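Local coordinates for 2-c-methyl-d-erythritol 4-phosphate cytidylyltransferase (Streptococcus pneumoniae, PDB 2VSH), which catalyses transfer of the cytidylyl group of CTP to D-ribitol 5-phosphate, giving the CDP-activated ribitol used for teichoic acid precursors, at residues 84-89 against 111-116; 136-141 against 196-201. All coordinates share one frame; numbering follows the deposited sequence.

Contact 1: residues 84-89 against 111-116; sequences ADRNTS and THDSVR
R86 reaches from the first turn of helix 86-100 to D113 at the end of strand 108-113, inside the Rossmann-like nucleotide-binding half of the GT-A fold. Its NH1 and NH2 both grip one oxygen end-on, a forked bond and not a side-by-side pair. NH2 lies 3.0 Å and NH1 3.1 Å from D113 OD1. That oxygen sits 5° from the guanidinium plane and is approached on its syn side. The guanidinium and carboxylate planes stand 77° apart. The arginine chain bends at chi3 (-45°), which brings its NH1/NH2 end, not NE, to D113 OD1.

The second shell fixes both partners. Water 1 takes a bond from R86 NH2 and donates to T111 OG1, a second tie to the strand. R116 NE bonds D113 OD2 at 2.9 Å on the anti side, so each carboxylate oxygen has an arginine. D113 and R116 also frame a type I turn containing S114. Residues 84-89 and S114 probably line the CTP site. D85 caps the helix, and its OD1 accepts from T88 N at 2.9 Å and from T88 OG1 at 2.7 Å, the latter from above the carboxylate plane.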
loop_
_atom_site.group_PDB
_atom_site.type_symbol
_atom_site.label_atom_id
_atom_site.label_comp_id
_atom_site.label_asym_id
_atom_site.label_seq_id
_atom_site.Cartn_x
_atom_site.Cartn_y
_atom_site.Cartn_z
ATOM N N ALA A 84 -8.302 22.174 -8.434
ATOM C CA ALA A 84 -7.668 22.057 -7.121
ATOM C C ALA A 84 -7.617 20.621 -6.579
ATOM O O ALA A 84 -6.834 20.316 -5.686
ATOM C CB ALA A 84 -8.348 22.984 -6.133
ATOM N N ASP A 85 -8.455 19.742 -7.110
ATOM C CA ASP A 85 -8.440 18.341 -6.705
ATOM C C ASP A 85 -8.736 17.490 -7.931
ATOM O O ASP A 85 -9.116 18.037 -8.972
ATOM C CB ASP A 85 -9.432 18.086 -5.546
ATOM C CG ASP A 85 -10.864 18.511 -5.866
ATOM O OD1 ASP A 85 -11.351 18.284 -6.984
ATOM O OD2 ASP A 85 -11.526 19.059 -4.969
ATOM N N ARG A 86 -8.552 16.173 -7.841
ATOM C CA ARG A 86 -8.728 15.345 -9.021
ATOM C C ARG A 86 -10.110 15.465 -9.684
ATOM O O ARG A 86 -10.185 15.517 -10.904
ATOM C CB ARG A 86 -8.337 13.872 -8.797
ATOM C CG ARG A 86 -8.955 13.179 -7.580
ATOM C CD ARG A 86 -8.380 11.749 -7.357
ATOM N NE ARG A 86 -8.305 10.989 -8.614
ATOM C CZ ARG A 86 -7.185 10.546 -9.180
ATOM N NH1 ARG A 86 -6.000 10.744 -8.593
ATOM N NH2 ARG A 86 -7.253 9.882 -10.337
ATOM N N ASN A 87 -11.191 15.512 -8.894
ATOM C CA ASN A 87 -12.541 15.548 -9.483
ATOM C C ASN A 87 -12.833 16.871 -10.202
ATOM O O ASN A 87 -13.554 16.901 -11.187
ATOM C CB ASN A 87 -13.614 15.266 -8.422
ATOM C CG ASN A 87 -13.736 13.789 -8.087
ATOM O OD1 ASN A 87 -13.482 12.922 -8.922
ATOM N ND2 ASN A 87 -14.110 13.498 -6.851
ATOM N N THR A 88 -12.268 17.963 -9.695
ATOM C CA THR A 88 -12.386 19.254 -10.367
ATOM C C THR A 88 -11.610 19.193 -11.687
ATOM O O THR A 88 -12.011 19.790 -12.665
ATOM C CB THR A 88 -11.892 20.420 -9.476
ATOM O OG1 THR A 88 -12.536 20.341 -8.202
ATOM C CG2 THR A 88 -12.263 21.779 -10.095
ATOM N N SER A 89 -10.501 18.466 -11.699
ATOM C CA SER A 89 -9.721 18.297 -12.926
ATOM C C SER A 89 -10.509 17.461 -13.924
ATOM O O SER A 89 -10.552 17.786 -15.115
ATOM C CB SER A 89 -8.355 17.665 -12.640
ATOM O OG SER A 89 -7.538 18.574 -11.928
ATOM N N THR A 111 -10.138 8.116 -17.640
ATOM C CA THR A 111 -9.319 8.954 -16.769
ATOM C C THR A 111 -8.146 8.176 -16.175
ATOM O O THR A 111 -8.282 7.000 -15.835
ATOM C CB THR A 111 -10.129 9.645 -15.614
ATOM O OG1 THR A 111 -10.530 8.671 -14.638
ATOM C CG2 THR A 111 -11.354 10.394 -16.160
ATOM N N HIS A 112 -6.986 8.835 -16.066
ATOM C CA HIS A 112 -5.764 8.144 -15.669
ATOM C C HIS A 112 -4.748 9.135 -15.101
ATOM O O HIS A 112 -4.600 10.243 -15.627
ATOM C CB HIS A 112 -5.168 7.388 -16.881
ATOM C CG HIS A 112 -3.991 6.526 -16.540
ATOM N ND1 HIS A 112 -4.101 5.392 -15.763
ATOM C CD2 HIS A 112 -2.677 6.642 -16.856
ATOM C CE1 HIS A 112 -2.906 4.835 -15.632
ATOM N NE2 HIS A 112 -2.023 5.583 -16.272
ATOM N N ASP A 113 -4.062 8.735 -14.033
ATOM C CA ASP A 113 -3.008 9.550 -13.400
ATOM C C ASP A 113 -1.849 9.789 -14.357
ATOM O O ASP A 113 -1.361 8.839 -14.964
ATOM C CB ASP A 113 -2.428 8.815 -12.187
ATOM C CG ASP A 113 -3.416 8.663 -11.047
ATOM O OD1 ASP A 113 -4.313 9.521 -10.892
ATOM O OD2 ASP A 113 -3.278 7.684 -10.289
ATOM N N SER A 114 -1.356 11.027 -14.433
ATOM C CA SER A 114 -0.160 11.329 -15.242
ATOM C C SER A 114 1.072 10.564 -14.791
ATOM O O SER A 114 1.930 10.249 -15.612
ATOM C CB SER A 114 0.164 12.818 -15.224
ATOM O OG SER A 114 0.471 13.210 -13.905
ATOM N N VAL A 115 1.159 10.289 -13.486
ATOM C CA VAL A 115 2.333 9.618 -12.899
ATOM C C VAL A 115 2.224 8.094 -12.853
ATOM O O VAL A 115 2.936 7.414 -12.096
ATOM C CB VAL A 115 2.670 10.162 -11.501
ATOM C CG1 VAL A 115 3.236 11.584 -11.609
ATOM C CG2 VAL A 115 1.430 10.077 -10.560
ATOM N N ARG A 116 1.343 7.565 -13.680
ATOM C CA ARG A 116 1.249 6.128 -13.901
ATOM C C ARG A 116 1.661 5.794 -15.346
ATOM O O ARG A 116 0.808 5.464 -16.168
ATOM C CB ARG A 116 -0.156 5.625 -13.607
ATOM C CG ARG A 116 -0.466 5.466 -12.112
ATOM C CD ARG A 116 -1.786 4.741 -11.916
ATOM N NE ARG A 116 -2.314 4.949 -10.565
ATOM C CZ ARG A 116 -2.153 4.116 -9.541
ATOM N NH1 ARG A 116 -1.468 2.996 -9.679
ATOM N NH2 ARG A 116 -2.677 4.412 -8.360
HETATM O O HOH W 1 -9.571 8.849 -11.932
#

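Contact 2: residues 136-141 against 196-201; sequences AVDTVV and DACKIF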
loop_
_atom_site.group_PDB
_atom_site.type_symbol
_atom_site.label_atom_id
_atom_site.label_comp_id
_atom_site.label_asym_id
_atom_site.label_seq_id
_atom_site.Cartn_x
_atom_site.Cartn_y
_atom_site.Cartn_z
ATOM N N ALA A 136 -19.541 2.507 -14.602
ATOM C CA ALA A 136 -18.153 2.953 -14.540
ATOM C C ALA A 136 -17.209 1.761 -14.388
ATOM O O ALA A 136 -17.657 0.630 -14.206
ATOM C CB ALA A 136 -17.956 3.963 -13.397
ATOM N N VAL A 137 -15.908 2.019 -14.492
ATOM C CA VAL A 137 -14.893 0.974 -14.364
ATOM C C VAL A 137 -13.778 1.511 -13.484
ATOM O O VAL A 137 -13.363 2.647 -13.634
ATOM C CB VAL A 137 -14.282 0.586 -15.755
ATOM C CG1 VAL A 137 -13.351 -0.645 -15.620
ATOM C CG2 VAL A 137 -15.368 0.317 -16.770
ATOM N N ASP A 138 -13.307 0.687 -12.559
ATOM C CA ASP A 138 -12.198 1.060 -11.713
ATOM C C ASP A 138 -11.140 -0.002 -11.928
ATOM O O ASP A 138 -11.422 -1.197 -11.810
ATOM C CB ASP A 138 -12.656 1.045 -10.252
ATOM C CG ASP A 138 -11.757 1.829 -9.332
ATOM O OD1 ASP A 138 -10.733 2.377 -9.785
ATOM O OD2 ASP A 138 -12.089 1.899 -8.120
ATOM N N THR A 139 -9.921 0.428 -12.233
ATOM C CA THR A 139 -8.812 -0.506 -12.410
ATOM C C THR A 139 -8.187 -0.813 -11.066
ATOM O O THR A 139 -7.697 0.086 -10.362
ATOM C CB THR A 139 -7.764 0.014 -13.401
ATOM O OG1 THR A 139 -8.408 0.500 -14.576
ATOM C CG2 THR A 139 -6.845 -1.094 -13.824
ATOM N N VAL A 140 -8.188 -2.094 -10.719
ATOM C CA VAL A 140 -7.708 -2.539 -9.425
ATOM C C VAL A 140 -6.809 -3.771 -9.526
ATOM O O VAL A 140 -6.825 -4.482 -10.536
ATOM C CB VAL A 140 -8.882 -2.852 -8.456
ATOM C CG1 VAL A 140 -9.844 -1.660 -8.340
ATOM C CG2 VAL A 140 -9.651 -4.109 -8.917
ATOM N N VAL A 141 -6.047 -4.011 -8.465
ATOM C CA VAL A 141 -5.320 -5.262 -8.253
ATOM C C VAL A 141 -5.688 -5.794 -6.864
ATOM O O VAL A 141 -6.168 -5.039 -6.014
ATOM C CB VAL A 141 -3.771 -5.078 -8.347
ATOM C CG1 VAL A 141 -3.347 -4.826 -9.777
ATOM C CG2 VAL A 141 -3.271 -3.971 -7.429
ATOM N N ASP A 196 -12.674 10.397 -4.737
ATOM C CA ASP A 196 -12.438 9.417 -5.780
ATOM C C ASP A 196 -13.640 9.408 -6.709
ATOM O O ASP A 196 -14.790 9.438 -6.245
ATOM C CB ASP A 196 -12.212 8.041 -5.134
ATOM C CG ASP A 196 -12.006 6.940 -6.149
ATOM O OD1 ASP A 196 -10.853 6.555 -6.403
ATOM O OD2 ASP A 196 -13.001 6.448 -6.697
ATOM N N ALA A 197 -13.381 9.367 -8.014
ATOM C CA ALA A 197 -14.446 9.459 -9.011
ATOM C C ALA A 197 -15.362 8.239 -8.943
ATOM O O ALA A 197 -16.589 8.370 -8.970
ATOM C CB ALA A 197 -13.857 9.628 -10.421
ATOM N N CYS A 198 -14.766 7.054 -8.832
ATOM C CA CYS A 198 -15.554 5.825 -8.698
ATOM C C CYS A 198 -16.426 5.803 -7.432
ATOM O O CYS A 198 -17.549 5.299 -7.462
ATOM C CB CYS A 198 -14.653 4.592 -8.777
ATOM S SG CYS A 198 -13.959 4.375 -10.457
ATOM N N LYS A 199 -15.911 6.347 -6.337
ATOM C CA LYS A 199 -16.673 6.470 -5.073
ATOM C C LYS A 199 -18.015 7.189 -5.269
ATOM O O LYS A 199 -19.022 6.806 -4.681
ATOM C CB LYS A 199 -15.821 7.180 -4.007
ATOM C CG LYS A 199 -16.498 7.463 -2.667
ATOM C CD LYS A 199 -17.078 6.209 -2.022
ATOM C CE LYS A 199 -17.647 6.481 -0.638
ATOM N NZ LYS A 199 -16.561 6.674 0.377
ATOM N N ILE A 200 -18.022 8.220 -6.110
ATOM C CA ILE A 200 -19.231 8.993 -6.391
ATOM C C ILE A 200 -20.259 8.106 -7.082
ATOM O O ILE A 200 -21.425 8.152 -6.734
ATOM C CB ILE A 200 -18.933 10.232 -7.257
ATOM C CG1 ILE A 200 -17.964 11.180 -6.532
ATOM C CG2 ILE A 200 -20.221 10.977 -7.646
ATOM C CD1 ILE A 200 -17.463 12.303 -7.426
ATOM N N PHE A 201 -19.822 7.301 -8.054
ATOM C CA PHE A 201 -20.713 6.338 -8.714
ATOM C C PHE A 201 -21.200 5.281 -7.716
ATOM O O PHE A 201 -22.389 4.962 -7.672
ATOM C CB PHE A 201 -20.025 5.680 -9.940
ATOM C CG PHE A 201 -19.925 6.588 -11.163
ATOM C CD1 PHE A 201 -18.937 7.576 -11.241
ATOM C CD2 PHE A 201 -20.798 6.432 -12.232
ATOM C CE1 PHE A 201 -18.828 8.427 -12.371
ATOM C CE2 PHE A 201 -20.713 7.271 -13.377
ATOM C CZ PHE A 201 -19.715 8.276 -13.437
HETATM O O HOH W 2 -10.864 3.439 -6.696
#
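C198 and D138 touch where helix 197-203 meets strand 136-142. Just before the helix, D196 serves as its N-cap. It receives K199 N on the anti lone pair of OD2, at 2.9 Å. Water 2 sits between the carboxylates of D196 and D138, but it lies implausibly close to D138, so a bridge through it is doubtful.

C198 fills the middle of the contact. Its SG lies beside the backbone N (chi1 -69°) and rests against the root of the D138 side chain, 3.5 Å from D138 CG and 3.6 Å from D138 CB. The same sulfur packs against the strand backbone, 3.7 Å from V137 O. K199 turns away from the strand, and its NZ bonds the backbone O of I159 of the second subunit. I159 of that subunit also packs on D196 and C198.

F201 closes the contact one helical turn after C198. A136 CB stands over one face of its ring, 4.1 Å from the centroid and 18° off the normal. This is a CH-pi contact, shifted toward the CG-CD2 side, where A136 CB is 3.9 Å from F201 CD2. The F201 ring also meets that of F174.

The axes of segments 197-201 and 136-141 come within 8.9 Å. Their N-to-C directions are 137° apart, about midway between perpendicular and antiparallel. A136 and D138, alternate residues of the strand, both point toward the helix. The arrangement is typical of a short helix packed on one face of the central mixed sheet in an alpha/beta fold, here beside the subunit interface.

In the fold
Following the chain from the N terminus, contact 1 comes first. It closes a short loop that runs through helix 86-100 and into strand 108-113. Contact 2 opens only after this, at strand 136-142. It closes a longer loop, with 54 residues between its segments, including strand 165-175 and helices 176-184 and 188-193. The two loops are in series and neither nest nor cross. Both contacts reach the same mixed sheet, where strand 165-175 lies between strands 108-113 and 136-142. They lie about 13 Å apart between centres. The helix starts touch directly: N87 packs on A197 and I200, joining segment 84-89, which probably lines the CTP site, to helix 197-203.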